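Local coordinates for flagellar biosynthesis protein FlhF (Bacillus subtilis, PDB 2PX0), which binds GTP as a GTPase of the signal-recognition-particle family, forms a homodimer with bound nucleotide, and is necessary for building the bacterial flagellum, at residues A[104-109]-A[184-189]; A[136-141]-A[161-166]; A[215-220]-A[241-246]. All coordinates share one frame; numbering follows the deposited sequence.

Interaction 1 of 3, residues A[104-109]-A[184-189]; sequences HSKYIV and DHVFVD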
ATOM      1  N   HIS A 104      22.340 -14.701  -6.019  1.00 70.91           N
ATOM      2  CA  HIS A 104      23.252 -15.819  -6.272  1.00 73.39           C
ATOM      3  C   HIS A 104      22.525 -17.132  -6.539  1.00 72.08           C
ATOM      4  O   HIS A 104      22.644 -17.708  -7.616  1.00 71.51           O
ATOM      5  CB  HIS A 104      24.183 -16.031  -5.077  1.00 78.45           C
ATOM      6  CG  HIS A 104      25.290 -15.030  -4.984  1.00 85.15           C
ATOM      7  ND1 HIS A 104      26.196 -14.826  -6.004  1.00 87.54           N
ATOM      8  CD2 HIS A 104      25.651 -14.190  -3.985  1.00 88.35           C
ATOM      9  CE1 HIS A 104      27.068 -13.905  -5.636  1.00 89.66           C
ATOM     10  NE2 HIS A 104      26.760 -13.502  -4.415  1.00 90.88           N
ATOM     11  N   SER A 105      21.792 -17.604  -5.534  1.00 71.25           N
ATOM     12  CA  SER A 105      21.047 -18.854  -5.617  1.00 70.00           C
ATOM     13  C   SER A 105      20.336 -19.066  -6.947  1.00 69.00           C
ATOM     14  O   SER A 105      20.100 -18.128  -7.711  1.00 68.45           O
ATOM     15  CB  SER A 105      20.026 -18.931  -4.480  1.00 70.66           C
ATOM     16  OG  SER A 105      20.670 -18.843  -3.223  1.00 70.63           O
ATOM     17  N   LYS A 106      19.991 -20.319  -7.210  1.00 68.41           N
ATOM     18  CA  LYS A 106      19.318 -20.690  -8.438  1.00 67.45           C
ATOM     19  C   LYS A 106      17.836 -20.357  -8.358  1.00 67.76           C
ATOM     20  O   LYS A 106      17.180 -20.152  -9.384  1.00 68.49           O
ATOM     21  CB  LYS A 106      19.516 -22.187  -8.688  1.00 66.79           C
ATOM     22  CG  LYS A 106      18.793 -22.737  -9.909  1.00 66.36           C
ATOM     23  CD  LYS A 106      19.289 -24.133 -10.258  1.00 65.45           C
ATOM     24  CE  LYS A 106      20.766 -24.089 -10.685  1.00 65.36           C
ATOM     25  NZ  LYS A 106      21.282 -25.412 -11.135  1.00 63.43           N
ATOM     26  N   TYR A 107      17.309 -20.292  -7.139  1.00 66.79           N
ATOM     27  CA  TYR A 107      15.896 -20.000  -6.945  1.00 66.20           C
ATOM     28  C   TYR A 107      15.679 -18.703  -6.178  1.00 64.96           C
ATOM     29  O   TYR A 107      16.178 -18.533  -5.066  1.00 65.46           O
ATOM     30  CB  TYR A 107      15.245 -21.172  -6.224  1.00 68.21           C
ATOM     31  CG  TYR A 107      15.521 -22.481  -6.922  1.00 71.99           C
ATOM     32  CD1 TYR A 107      14.819 -22.846  -8.075  1.00 72.53           C
ATOM     33  CD2 TYR A 107      16.527 -23.333  -6.466  1.00 73.62           C
ATOM     34  CE1 TYR A 107      15.118 -24.024  -8.754  1.00 73.54           C
ATOM     35  CE2 TYR A 107      16.833 -24.511  -7.140  1.00 74.77           C
ATOM     36  CZ  TYR A 107      16.128 -24.848  -8.281  1.00 74.52           C
ATOM     37  OH  TYR A 107      16.458 -26.000  -8.954  1.00 76.74           O
ATOM     38  N   ILE A 108      14.929 -17.791  -6.790  1.00 62.29           N
ATOM     39  CA  ILE A 108      14.634 -16.495  -6.192  1.00 58.95           C
ATOM     40  C   ILE A 108      13.145 -16.395  -5.873  1.00 58.29           C
ATOM     41  O   ILE A 108      12.305 -16.388  -6.774  1.00 58.43           O
ATOM     42  CB  ILE A 108      15.012 -15.350  -7.153  1.00 57.62           C
ATOM     43  CG1 ILE A 108      16.486 -15.462  -7.555  1.00 57.18           C
ATOM     44  CG2 ILE A 108      14.724 -14.010  -6.508  1.00 56.93           C
ATOM     45  CD1 ILE A 108      17.467 -15.399  -6.395  1.00 58.58           C
ATOM     46  N   VAL A 109      12.820 -16.311  -4.589  1.00 56.44           N
ATOM     47  CA  VAL A 109      11.428 -16.228  -4.170  1.00 55.60           C
ATOM     48  C   VAL A 109      11.028 -14.870  -3.580  1.00 54.96           C
ATOM     49  O   VAL A 109      11.771 -14.269  -2.793  1.00 55.88           O
ATOM     50  CB  VAL A 109      11.105 -17.351  -3.154  1.00 55.54           C
ATOM     51  CG1 VAL A 109       9.719 -17.153  -2.548  1.00 54.18           C
ATOM     52  CG2 VAL A 109      11.192 -18.701  -3.849  1.00 53.80           C
ATOM     53  N   ASP A 184      20.308 -21.180 -14.528  1.00 69.32           N
ATOM     54  CA  ASP A 184      21.059 -20.441 -13.527  1.00 69.57           C
ATOM     55  C   ASP A 184      20.121 -20.016 -12.413  1.00 69.02           C
ATOM     56  O   ASP A 184      20.157 -20.547 -11.301  1.00 68.84           O
ATOM     57  CB  ASP A 184      21.695 -19.188 -14.128  1.00 69.85           C
ATOM     58  CG  ASP A 184      22.674 -19.505 -15.231  1.00 71.57           C
ATOM     59  OD1 ASP A 184      23.483 -20.447 -15.066  1.00 70.61           O
ATOM     60  OD2 ASP A 184      22.641 -18.803 -16.264  1.00 73.47           O
ATOM     61  N   HIS A 185      19.271 -19.050 -12.736  1.00 67.96           N
ATOM     62  CA  HIS A 185      18.314 -18.511 -11.788  1.00 66.10           C
ATOM     63  C   HIS A 185      16.879 -18.813 -12.184  1.00 65.35           C
ATOM     64  O   HIS A 185      16.525 -18.836 -13.370  1.00 66.23           O
ATOM     65  CB  HIS A 185      18.510 -17.003 -11.682  1.00 64.57           C
ATOM     66  CG  HIS A 185      19.880 -16.611 -11.230  1.00 63.90           C
ATOM     67  ND1 HIS A 185      20.390 -15.345 -11.411  1.00 64.63           N
ATOM     68  CD2 HIS A 185      20.845 -17.320 -10.599  1.00 62.90           C
ATOM     69  CE1 HIS A 185      21.612 -15.290 -10.912  1.00 63.37           C
ATOM     70  NE2 HIS A 185      21.911 -16.474 -10.414  1.00 62.86           N
ATOM     71  N   VAL A 186      16.051 -19.048 -11.176  1.00 63.14           N
ATOM     72  CA  VAL A 186      14.646 -19.333 -11.395  1.00 60.74           C
ATOM     73  C   VAL A 186      13.864 -18.361 -10.514  1.00 59.86           C
ATOM     74  O   VAL A 186      13.909 -18.434  -9.282  1.00 59.31           O
ATOM     75  CB  VAL A 186      14.314 -20.763 -10.992  1.00 60.02           C
ATOM     76  CG1 VAL A 186      12.924 -21.115 -11.467  1.00 60.81           C
ATOM     77  CG2 VAL A 186      15.345 -21.707 -11.560  1.00 58.83           C
ATOM     78  N   PHE A 187      13.158 -17.437 -11.150  1.00 58.61           N
ATOM     79  CA  PHE A 187      12.387 -16.450 -10.415  1.00 56.65           C
ATOM     80  C   PHE A 187      10.960 -16.912 -10.101  1.00 55.68           C
ATOM     81  O   PHE A 187      10.121 -17.067 -10.997  1.00 52.80           O
ATOM     82  CB  PHE A 187      12.386 -15.127 -11.187  1.00 55.96           C
ATOM     83  CG  PHE A 187      13.761 -14.544 -11.375  1.00 56.12           C
ATOM     84  CD1 PHE A 187      14.611 -15.031 -12.369  1.00 56.68           C
ATOM     85  CD2 PHE A 187      14.236 -13.550 -10.520  1.00 55.89           C
ATOM     86  CE1 PHE A 187      15.923 -14.538 -12.509  1.00 55.59           C
ATOM     87  CE2 PHE A 187      15.548 -13.054 -10.653  1.00 56.98           C
ATOM     88  CZ  PHE A 187      16.391 -13.552 -11.649  1.00 54.73           C
ATOM     89  N   VAL A 188      10.711 -17.150  -8.812  1.00 55.37           N
ATOM     90  CA  VAL A 188       9.406 -17.595  -8.331  1.00 53.72           C
ATOM     91  C   VAL A 188       8.570 -16.445  -7.779  1.00 52.08           C
ATOM     92  O   VAL A 188       9.022 -15.704  -6.910  1.00 52.15           O
ATOM     93  CB  VAL A 188       9.551 -18.633  -7.221  1.00 53.63           C
ATOM     94  CG1 VAL A 188       8.179 -19.131  -6.811  1.00 54.02           C
ATOM     95  CG2 VAL A 188      10.420 -19.773  -7.689  1.00 53.08           C
ATOM     96  N   ASP A 189       7.350 -16.320  -8.291  1.00 50.96           N
ATOM     97  CA  ASP A 189       6.402 -15.277  -7.889  1.00 51.61           C
ATOM     98  C   ASP A 189       5.386 -15.990  -6.991  1.00 50.82           C
ATOM     99  O   ASP A 189       5.178 -17.196  -7.134  1.00 51.74           O
ATOM    100  CB  ASP A 189       5.742 -14.688  -9.155  1.00 54.11           C
ATOM    101  CG  ASP A 189       4.801 -13.508  -8.870  1.00 55.34           C
ATOM    102  OD1 ASP A 189       4.896 -12.898  -7.785  1.00 55.87           O
ATOM    103  OD2 ASP A 189       3.968 -13.179  -9.757  1.00 53.03           O
TER

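Interaction 2 of 3, residues A[136-141]-A[161-166]; sequences KIAFIT and QAPLEV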
ATOM      1  N   LYS A 136      20.821 -17.627 -17.932  1.00 68.94           N
ATOM      2  CA  LYS A 136      19.701 -18.466 -18.322  1.00 69.21           C
ATOM      3  C   LYS A 136      18.641 -18.290 -17.260  1.00 68.03           C
ATOM      4  O   LYS A 136      18.762 -18.828 -16.156  1.00 68.36           O
ATOM      5  CB  LYS A 136      20.096 -19.946 -18.384  1.00 71.04           C
ATOM      6  CG  LYS A 136      20.720 -20.391 -19.697  1.00 72.15           C
ATOM      7  CD  LYS A 136      20.933 -21.899 -19.709  1.00 75.06           C
ATOM      8  CE  LYS A 136      21.938 -22.339 -18.630  1.00 77.09           C
ATOM      9  NZ  LYS A 136      22.159 -23.818 -18.625  1.00 77.82           N
ATOM     10  N   ILE A 137      17.600 -17.545 -17.607  1.00 66.72           N
ATOM     11  CA  ILE A 137      16.506 -17.268 -16.700  1.00 64.38           C
ATOM     12  C   ILE A 137      15.363 -18.261 -16.861  1.00 62.38           C
ATOM     13  O   ILE A 137      15.146 -18.819 -17.930  1.00 62.01           O
ATOM     14  CB  ILE A 137      15.971 -15.851 -16.955  1.00 65.21           C
ATOM     15  CG1 ILE A 137      17.126 -14.856 -16.900  1.00 67.06           C
ATOM     16  CG2 ILE A 137      14.941 -15.480 -15.928  1.00 67.18           C
ATOM     17  CD1 ILE A 137      17.972 -14.973 -15.644  1.00 68.76           C
ATOM     18  N   ALA A 138      14.638 -18.475 -15.776  1.00 61.28           N
ATOM     19  CA  ALA A 138      13.488 -19.368 -15.778  1.00 59.72           C
ATOM     20  C   ALA A 138      12.459 -18.750 -14.834  1.00 58.48           C
ATOM     21  O   ALA A 138      12.808 -17.944 -13.972  1.00 57.65           O
ATOM     22  CB  ALA A 138      13.891 -20.742 -15.287  1.00 59.84           C
ATOM     23  N   PHE A 139      11.194 -19.118 -15.002  1.00 56.27           N
ATOM     24  CA  PHE A 139      10.135 -18.594 -14.150  1.00 53.34           C
ATOM     25  C   PHE A 139       9.324 -19.712 -13.539  1.00 52.83           C
ATOM     26  O   PHE A 139       9.397 -20.850 -13.978  1.00 52.56           O
ATOM     27  CB  PHE A 139       9.212 -17.692 -14.952  1.00 51.77           C
ATOM     28  CG  PHE A 139       9.740 -16.314 -15.142  1.00 53.25           C
ATOM     29  CD1 PHE A 139       9.767 -15.413 -14.077  1.00 55.54           C
ATOM     30  CD2 PHE A 139      10.185 -15.892 -16.387  1.00 53.14           C
ATOM     31  CE1 PHE A 139      10.230 -14.101 -14.251  1.00 54.75           C
ATOM     32  CE2 PHE A 139      10.649 -14.588 -16.574  1.00 54.09           C
ATOM     33  CZ  PHE A 139      10.672 -13.690 -15.504  1.00 54.30           C
ATOM     34  N   ILE A 140       8.559 -19.371 -12.512  1.00 53.66           N
ATOM     35  CA  ILE A 140       7.692 -20.315 -11.815  1.00 53.34           C
ATOM     36  C   ILE A 140       6.680 -19.489 -11.059  1.00 54.00           C
ATOM     37  O   ILE A 140       7.034 -18.491 -10.438  1.00 54.73           O
ATOM     38  CB  ILE A 140       8.448 -21.144 -10.757  1.00 53.78           C
ATOM     39  CG1 ILE A 140       9.419 -22.119 -11.420  1.00 52.88           C
ATOM     40  CG2 ILE A 140       7.451 -21.882  -9.872  1.00 52.34           C
ATOM     41  CD1 ILE A 140      10.145 -23.000 -10.429  1.00 53.00           C
ATOM     42  N   THR A 141       5.420 -19.888 -11.100  1.00 55.93           N
ATOM     43  CA  THR A 141       4.414 -19.144 -10.362  1.00 58.21           C
ATOM     44  C   THR A 141       3.734 -20.035  -9.337  1.00 59.43           C
ATOM     45  O   THR A 141       3.710 -21.262  -9.461  1.00 61.06           O
ATOM     46  CB  THR A 141       3.330 -18.585 -11.264  1.00 58.42           C
ATOM     47  OG1 THR A 141       3.928 -17.930 -12.386  1.00 60.35           O
ATOM     48  CG2 THR A 141       2.489 -17.590 -10.485  1.00 58.51           C
ATOM     49  N   GLN A 161      11.332 -14.131 -23.453  1.00 73.12           N
ATOM     50  CA  GLN A 161      11.599 -15.413 -24.094  1.00 73.39           C
ATOM     51  C   GLN A 161      12.240 -16.350 -23.079  1.00 72.44           C
ATOM     52  O   GLN A 161      13.426 -16.670 -23.166  1.00 72.53           O
ATOM     53  CB  GLN A 161      12.519 -15.223 -25.303  1.00 74.87           C
ATOM     54  CG  GLN A 161      12.083 -16.010 -26.535  1.00 78.12           C
ATOM     55  CD  GLN A 161      12.973 -15.763 -27.747  1.00 81.01           C
ATOM     56  OE1 GLN A 161      13.019 -14.649 -28.286  1.00 82.95           O
ATOM     57  NE2 GLN A 161      13.682 -16.803 -28.181  1.00 80.63           N
ATOM     58  N   ALA A 162      11.436 -16.772 -22.106  1.00 71.66           N
ATOM     59  CA  ALA A 162      11.888 -17.661 -21.041  1.00 70.23           C
ATOM     60  C   ALA A 162      10.768 -18.622 -20.643  1.00 69.32           C
ATOM     61  O   ALA A 162       9.593 -18.373 -20.916  1.00 69.69           O
ATOM     62  CB  ALA A 162      12.335 -16.836 -19.828  1.00 70.34           C
ATOM     63  N   PRO A 163      11.123 -19.739 -19.993  1.00 68.29           N
ATOM     64  CA  PRO A 163      10.156 -20.749 -19.552  1.00 67.20           C
ATOM     65  C   PRO A 163       9.438 -20.413 -18.247  1.00 66.53           C
ATOM     66  O   PRO A 163       9.993 -19.764 -17.365  1.00 67.58           O
ATOM     67  CB  PRO A 163      11.014 -22.002 -19.429  1.00 66.84           C
ATOM     68  CG  PRO A 163      12.322 -21.454 -18.966  1.00 67.63           C
ATOM     69  CD  PRO A 163      12.505 -20.230 -19.841  1.00 68.57           C
ATOM     70  N   LEU A 164       8.197 -20.871 -18.132  1.00 65.86           N
ATOM     71  CA  LEU A 164       7.395 -20.641 -16.938  1.00 64.76           C
ATOM     72  C   LEU A 164       6.557 -21.883 -16.636  1.00 64.53           C
ATOM     73  O   LEU A 164       6.043 -22.531 -17.552  1.00 64.09           O
ATOM     74  CB  LEU A 164       6.483 -19.433 -17.150  1.00 64.51           C
ATOM     75  CG  LEU A 164       5.575 -19.005 -15.994  1.00 64.95           C
ATOM     76  CD1 LEU A 164       5.016 -17.636 -16.305  1.00 66.19           C
ATOM     77  CD2 LEU A 164       4.444 -20.000 -15.788  1.00 64.32           C
ATOM     78  N   GLU A 165       6.424 -22.203 -15.352  1.00 63.98           N
ATOM     79  CA  GLU A 165       5.651 -23.359 -14.920  1.00 65.13           C
ATOM     80  C   GLU A 165       4.730 -23.004 -13.762  1.00 65.40           C
ATOM     81  O   GLU A 165       5.199 -22.600 -12.704  1.00 66.96           O
ATOM     82  CB  GLU A 165       6.583 -24.481 -14.468  1.00 65.97           C
ATOM     83  CG  GLU A 165       7.500 -25.042 -15.543  1.00 71.20           C
ATOM     84  CD  GLU A 165       6.749 -25.791 -16.640  1.00 75.43           C
ATOM     85  OE1 GLU A 165       5.756 -26.487 -16.302  1.00 77.27           O
ATOM     86  OE2 GLU A 165       7.162 -25.692 -17.826  1.00 73.83           O
ATOM     87  N   VAL A 166       3.424 -23.154 -13.957  1.00 65.20           N
ATOM     88  CA  VAL A 166       2.469 -22.871 -12.891  1.00 65.56           C
ATOM     89  C   VAL A 166       2.474 -24.049 -11.912  1.00 67.03           C
ATOM     90  O   VAL A 166       2.755 -25.183 -12.304  1.00 66.59           O
ATOM     91  CB  VAL A 166       1.043 -22.697 -13.451  1.00 65.00           C
ATOM     92  CG1 VAL A 166       0.036 -22.636 -12.318  1.00 64.83           C
ATOM     93  CG2 VAL A 166       0.969 -21.428 -14.278  1.00 65.41           C
TER

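Interaction 3 of 3, residues A[215-220]-A[241-246]; sequences QSFLVL and VNQYIF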
ATOM      1  N   GLN A 215      16.702 -18.423  -2.093  1.00 64.49           N
ATOM      2  CA  GLN A 215      17.117 -17.114  -1.574  1.00 63.15           C
ATOM      3  C   GLN A 215      15.875 -16.198  -1.572  1.00 62.48           C
ATOM      4  O   GLN A 215      15.687 -15.403  -2.496  1.00 63.56           O
ATOM      5  CB  GLN A 215      18.211 -16.530  -2.485  1.00 61.74           C
ATOM      6  CG  GLN A 215      18.868 -15.245  -1.989  1.00 59.84           C
ATOM      7  CD  GLN A 215      19.967 -14.767  -2.925  1.00 60.11           C
ATOM      8  OE1 GLN A 215      20.849 -15.539  -3.305  1.00 61.09           O
ATOM      9  NE2 GLN A 215      19.926 -13.492  -3.293  1.00 59.04           N
ATOM     10  N   SER A 216      15.047 -16.309  -0.531  1.00 60.50           N
ATOM     11  CA  SER A 216      13.801 -15.542  -0.408  1.00 58.54           C
ATOM     12  C   SER A 216      13.919 -14.050  -0.094  1.00 55.09           C
ATOM     13  O   SER A 216      14.875 -13.606   0.543  1.00 53.06           O
ATOM     14  CB  SER A 216      12.897 -16.197   0.632  1.00 62.39           C
ATOM     15  OG  SER A 216      13.544 -16.256   1.897  1.00 67.98           O
ATOM     16  N   PHE A 217      12.906 -13.296  -0.524  1.00 51.41           N
ATOM     17  CA  PHE A 217      12.864 -11.842  -0.358  1.00 48.64           C
ATOM     18  C   PHE A 217      11.492 -11.338   0.076  1.00 46.80           C
ATOM     19  O   PHE A 217      10.544 -11.395  -0.706  1.00 46.74           O
ATOM     20  CB  PHE A 217      13.216 -11.181  -1.686  1.00 47.89           C
ATOM     21  CG  PHE A 217      14.654 -11.342  -2.084  1.00 45.13           C
ATOM     22  CD1 PHE A 217      15.624 -10.481  -1.579  1.00 43.04           C
ATOM     23  CD2 PHE A 217      15.035 -12.361  -2.955  1.00 42.77           C
ATOM     24  CE1 PHE A 217      16.944 -10.631  -1.932  1.00 43.13           C
ATOM     25  CE2 PHE A 217      16.348 -12.524  -3.316  1.00 41.98           C
ATOM     26  CZ  PHE A 217      17.313 -11.654  -2.803  1.00 45.79           C
ATOM     27  N   LEU A 218      11.391 -10.817   1.299  1.00 42.78           N
ATOM     28  CA  LEU A 218      10.115 -10.328   1.802  1.00 39.48           C
ATOM     29  C   LEU A 218       9.786  -8.954   1.220  1.00 39.43           C
ATOM     30  O   LEU A 218      10.476  -7.973   1.486  1.00 40.68           O
ATOM     31  CB  LEU A 218      10.144 -10.280   3.327  1.00 37.20           C
ATOM     32  CG  LEU A 218       8.893  -9.710   4.013  1.00 39.36           C
ATOM     33  CD1 LEU A 218       7.658 -10.549   3.706  1.00 37.49           C
ATOM     34  CD2 LEU A 218       9.127  -9.675   5.501  1.00 40.63           C
ATOM     35  N   VAL A 219       8.715  -8.881   0.440  1.00 38.60           N
ATOM     36  CA  VAL A 219       8.333  -7.632  -0.205  1.00 40.60           C
ATOM     37  C   VAL A 219       7.311  -6.750   0.508  1.00 40.95           C
ATOM     38  O   VAL A 219       6.128  -7.088   0.573  1.00 44.71           O
ATOM     39  CB  VAL A 219       7.824  -7.918  -1.643  1.00 40.50           C
ATOM     40  CG1 VAL A 219       7.195  -6.671  -2.254  1.00 39.25           C
ATOM     41  CG2 VAL A 219       8.990  -8.398  -2.506  1.00 39.99           C
ATOM     42  N   LEU A 220       7.768  -5.607   1.019  1.00 37.62           N
ATOM     43  CA  LEU A 220       6.883  -4.666   1.705  1.00 35.07           C
ATOM     44  C   LEU A 220       6.962  -3.339   0.982  1.00 36.60           C
ATOM     45  O   LEU A 220       7.987  -3.042   0.343  1.00 37.08           O
ATOM     46  CB  LEU A 220       7.308  -4.438   3.153  1.00 32.41           C
ATOM     47  CG  LEU A 220       7.376  -5.602   4.128  1.00 30.19           C
ATOM     48  CD1 LEU A 220       7.772  -5.042   5.459  1.00 28.33           C
ATOM     49  CD2 LEU A 220       6.061  -6.319   4.226  1.00 31.42           C
ATOM     50  N   VAL A 241      13.966 -15.517   5.928  1.00 61.55           N
ATOM     51  CA  VAL A 241      14.051 -14.445   4.946  1.00 59.26           C
ATOM     52  C   VAL A 241      15.486 -13.917   4.868  1.00 60.02           C
ATOM     53  O   VAL A 241      16.085 -13.585   5.886  1.00 62.13           O
ATOM     54  CB  VAL A 241      13.102 -13.299   5.330  1.00 57.20           C
ATOM     55  CG1 VAL A 241      13.246 -12.151   4.369  1.00 56.75           C
ATOM     56  CG2 VAL A 241      11.678 -13.797   5.337  1.00 55.87           C
ATOM     57  N   ASN A 242      16.028 -13.841   3.657  1.00 59.86           N
ATOM     58  CA  ASN A 242      17.390 -13.354   3.432  1.00 60.24           C
ATOM     59  C   ASN A 242      17.528 -11.824   3.475  1.00 60.21           C
ATOM     60  O   ASN A 242      18.349 -11.280   4.214  1.00 61.21           O
ATOM     61  CB  ASN A 242      17.909 -13.834   2.070  1.00 60.33           C
ATOM     62  CG  ASN A 242      17.847 -15.335   1.911  1.00 62.86           C
ATOM     63  OD1 ASN A 242      16.772 -15.941   1.988  1.00 64.18           O
ATOM     64  ND2 ASN A 242      19.005 -15.949   1.675  1.00 62.71           N
ATOM     65  N   GLN A 243      16.729 -11.138   2.666  1.00 59.49           N
ATOM     66  CA  GLN A 243      16.775  -9.684   2.573  1.00 59.07           C
ATOM     67  C   GLN A 243      15.379  -9.098   2.628  1.00 59.08           C
ATOM     68  O   GLN A 243      14.425  -9.775   2.983  1.00 62.02           O
ATOM     69  CB  GLN A 243      17.414  -9.260   1.249  1.00 60.28           C
ATOM     70  CG  GLN A 243      18.852  -9.679   1.062  1.00 59.63           C
ATOM     71  CD  GLN A 243      19.790  -8.807   1.845  1.00 59.88           C
ATOM     72  OE1 GLN A 243      19.902  -7.600   1.589  1.00 56.52           O
ATOM     73  NE2 GLN A 243      20.474  -9.406   2.817  1.00 61.08           N
ATOM     74  N   TYR A 244      15.274  -7.835   2.236  1.00 57.42           N
ATOM     75  CA  TYR A 244      14.012  -7.108   2.226  1.00 53.95           C
ATOM     76  C   TYR A 244      13.895  -6.284   0.945  1.00 52.53           C
ATOM     77  O   TYR A 244      14.885  -5.737   0.443  1.00 52.57           O
ATOM     78  CB  TYR A 244      13.976  -6.103   3.364  1.00 55.08           C
ATOM     79  CG  TYR A 244      13.414  -6.534   4.684  1.00 55.23           C
ATOM     80  CD1 TYR A 244      12.172  -7.151   4.775  1.00 55.50           C
ATOM     81  CD2 TYR A 244      14.051  -6.165   5.865  1.00 55.35           C
ATOM     82  CE1 TYR A 244      11.572  -7.375   6.017  1.00 54.22           C
ATOM     83  CE2 TYR A 244      13.464  -6.383   7.100  1.00 54.58           C
ATOM     84  CZ  TYR A 244      12.227  -6.981   7.171  1.00 52.54           C
ATOM     85  OH  TYR A 244      11.658  -7.163   8.399  1.00 51.85           O
ATOM     86  N   ILE A 245      12.678  -6.159   0.435  1.00 49.07           N
ATOM     87  CA  ILE A 245      12.457  -5.333  -0.740  1.00 45.19           C
ATOM     88  C   ILE A 245      11.382  -4.292  -0.414  1.00 45.18           C
ATOM     89  O   ILE A 245      10.229  -4.624  -0.095  1.00 45.78           O
ATOM     90  CB  ILE A 245      12.062  -6.172  -1.952  1.00 42.30           C
ATOM     91  CG1 ILE A 245      13.205  -7.133  -2.279  1.00 44.06           C
ATOM     92  CG2 ILE A 245      11.815  -5.274  -3.147  1.00 40.48           C
ATOM     93  CD1 ILE A 245      12.968  -8.017  -3.489  1.00 46.76           C
ATOM     94  N   PHE A 246      11.792  -3.029  -0.451  1.00 41.14           N
ATOM     95  CA  PHE A 246      10.895  -1.933  -0.166  1.00 39.36           C
ATOM     96  C   PHE A 246      10.582  -1.251  -1.469  1.00 37.96           C
ATOM     97  O   PHE A 246      11.463  -0.734  -2.142  1.00 35.03           O
ATOM     98  CB  PHE A 246      11.538  -0.957   0.825  1.00 42.32           C
ATOM     99  CG  PHE A 246      11.516  -1.450   2.245  1.00 46.46           C
ATOM    100  CD1 PHE A 246      10.331  -1.438   2.983  1.00 47.73           C
ATOM    101  CD2 PHE A 246      12.653  -1.995   2.825  1.00 45.51           C
ATOM    102  CE1 PHE A 246      10.283  -1.966   4.263  1.00 45.34           C
ATOM    103  CE2 PHE A 246      12.607  -2.521   4.104  1.00 44.39           C
ATOM    104  CZ  PHE A 246      11.422  -2.508   4.822  1.00 44.82           C
TER

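Interaction 1 of 3, residues A[104-109]-A[184-189]
Tyr-107 and Val-186 stand side by side and point the same way, as do Val-109 and Val-188 on the same face of the sheet; Ile-108 and Phe-187 form the matching pair on the other face. These residues belong to two neighbouring parallel strands whose axes diverge by only 21°. Val-186 sets its CB 3.6 Å from Tyr-107 CD1, while its CG2 reaches CE1 of the same ring. One face of the tyrosine ring is overlaid near its rim by CG of Lys-106, whose chain then bends at chi3 (-65°), its NZ bonding to Ser-181 O. Further on, Val-109 CG2 meets Val-188 CB at 3.8 Å; beta-branched residues suit such a strand because they fill the space close to the backbone. On the other face, Phe-187 CD2 approaches Ile-108 CB at 3.9 Å, and the ring also packs on Leu-122 and Ala-126 of helix 118-132, which follows the P-loop. The backbones are joined by Ile-108 N to Val-186 O at 2.8 Å, almost straight at 178°, and by Val-188 N to Ile-108 O at 2.7 Å. At the strand entrance the His-185 ring lies beside the backbone carbonyls of His-104 and Ser-105, with NE2 3.1 Å from His-104 O. An alanine in place of His-185 would remove the ring and probably open a gap beside those two carbonyls and Ser-129, leaving that loop freer to shift. Asp-189, where the strand runs into the nucleotide site, bonds through OD2 to Thr-119 OG1 and is a GTP-binding residue by similarity. The contact's polar side chains thus sit at the entry end; those meeting across the middle do so through carbon alone, while strand 185-189 takes up both Ile-108 N-H and C=O.

Interaction 2 of 3, residues A[136-141]-A[161-166]
Phe-139 meets the 161-166 segment through both backbone and side chain: its backbone N donates to Pro-163 O at 2.7 Å, and its CB rests 3.9 Å from Leu-164 CB. Its CG is anti to the carbonyl carbon (chi1 -81°) and so stands beside the backbone N. Pro-163 O lies at the edge of the ring, near its plane, and the small Ala-162 brings its CB to 4.2 Å from CD2 of Phe-139. Pro-163 CG is 4.1 Å from Ala-138 CB. A second bond, Thr-141 N to Glu-165 O at 3.2 Å, has its donor 39° out of the carbonyl plane, and both Leu-164 methyls come up to Thr-141 OG1. In this P-loop GTPase fold 137-141 is the outermost strand of the parallel sheet on its side, and the extended chain 161-166 runs along it, 20° from its direction, without being a regular strand. Farther out, Phe-139 packs on Leu-122 and Ala-126 of helix 118-132, and Leu-153 of helix 149-157 touches both Thr-141 and Leu-164. That helix ends in a Schellman motif with Gln-161, of positive phi, as C-prime residue, which turns the chain into its path beside the strand.

Interaction 3 of 3, residues A[215-220]-A[241-246]
The beta-alpha-beta unit formed by strand 214-221, helix 226-232 and strand 243-247 brings Leu-218 against Tyr-244 and Phe-217 against Ile-245. Leu-218 has CG anti to the backbone N (chi1 177°), and chi2 (62°) turns its CD branches; CD2 comes to the edge of the tyrosine ring, near the ring plane and 3.4 Å from Tyr-244 CE1, while Leu-218 CB touches Val-241 CG1 at 3.8 Å. Leu-220 CB lies 4.0 Å from Phe-246 CE1 on the same face of the sheet. On the other face Ile-245 uses its branched CB against Val-219 CG2 (3.8 Å) and its CD1 against Phe-217 CB (3.7 Å), so a beta-branched residue with an extra carbon serves both. Both strands lie inside the parallel sheet of the P-loop GTPase fold: Leu-220 also touches Ser-113 of the phosphate-binding loop, and strand 243-247 leads into Thr-247 to Asp-250, assigned by similarity to GTP binding. The backbones are tied by Ile-245 N to Leu-218 O at 3.0 Å, its donor above the carbonyl plane, and by Leu-220 N to Ile-245 O at 2.9 Å, nearly along the C=O axis. Towards the strand starts, Gln-243 CB packs near the Phe-217 ring, but its amide turns away, NE2 bonding to Lys-98 O.

All three contacts belong to one parallel sheet, and across it interaction 1 lies between the other two. Its strand 185-189 pairs with 137-141 of interaction 2, Phe-187 N lying 2.9 Å from Ala-138 O, and its strand 107-112 pairs with 214-221 of interaction 3, Phe-217 N lying 2.7 Å from Val-109 O. Interactions 2 and 3 do not touch; their nearest atoms are about 12 Å apart. The nucleotide analogue GMPPNP lies towards the strands' C-terminal ends: the Val-219 side chain is about 6 Å from a bound GMPPNP, that of Thr-141 about 9 Å and that of Val-188 about 12 Å. The Thr-141 side chain is about 8 Å from the magnesium ion.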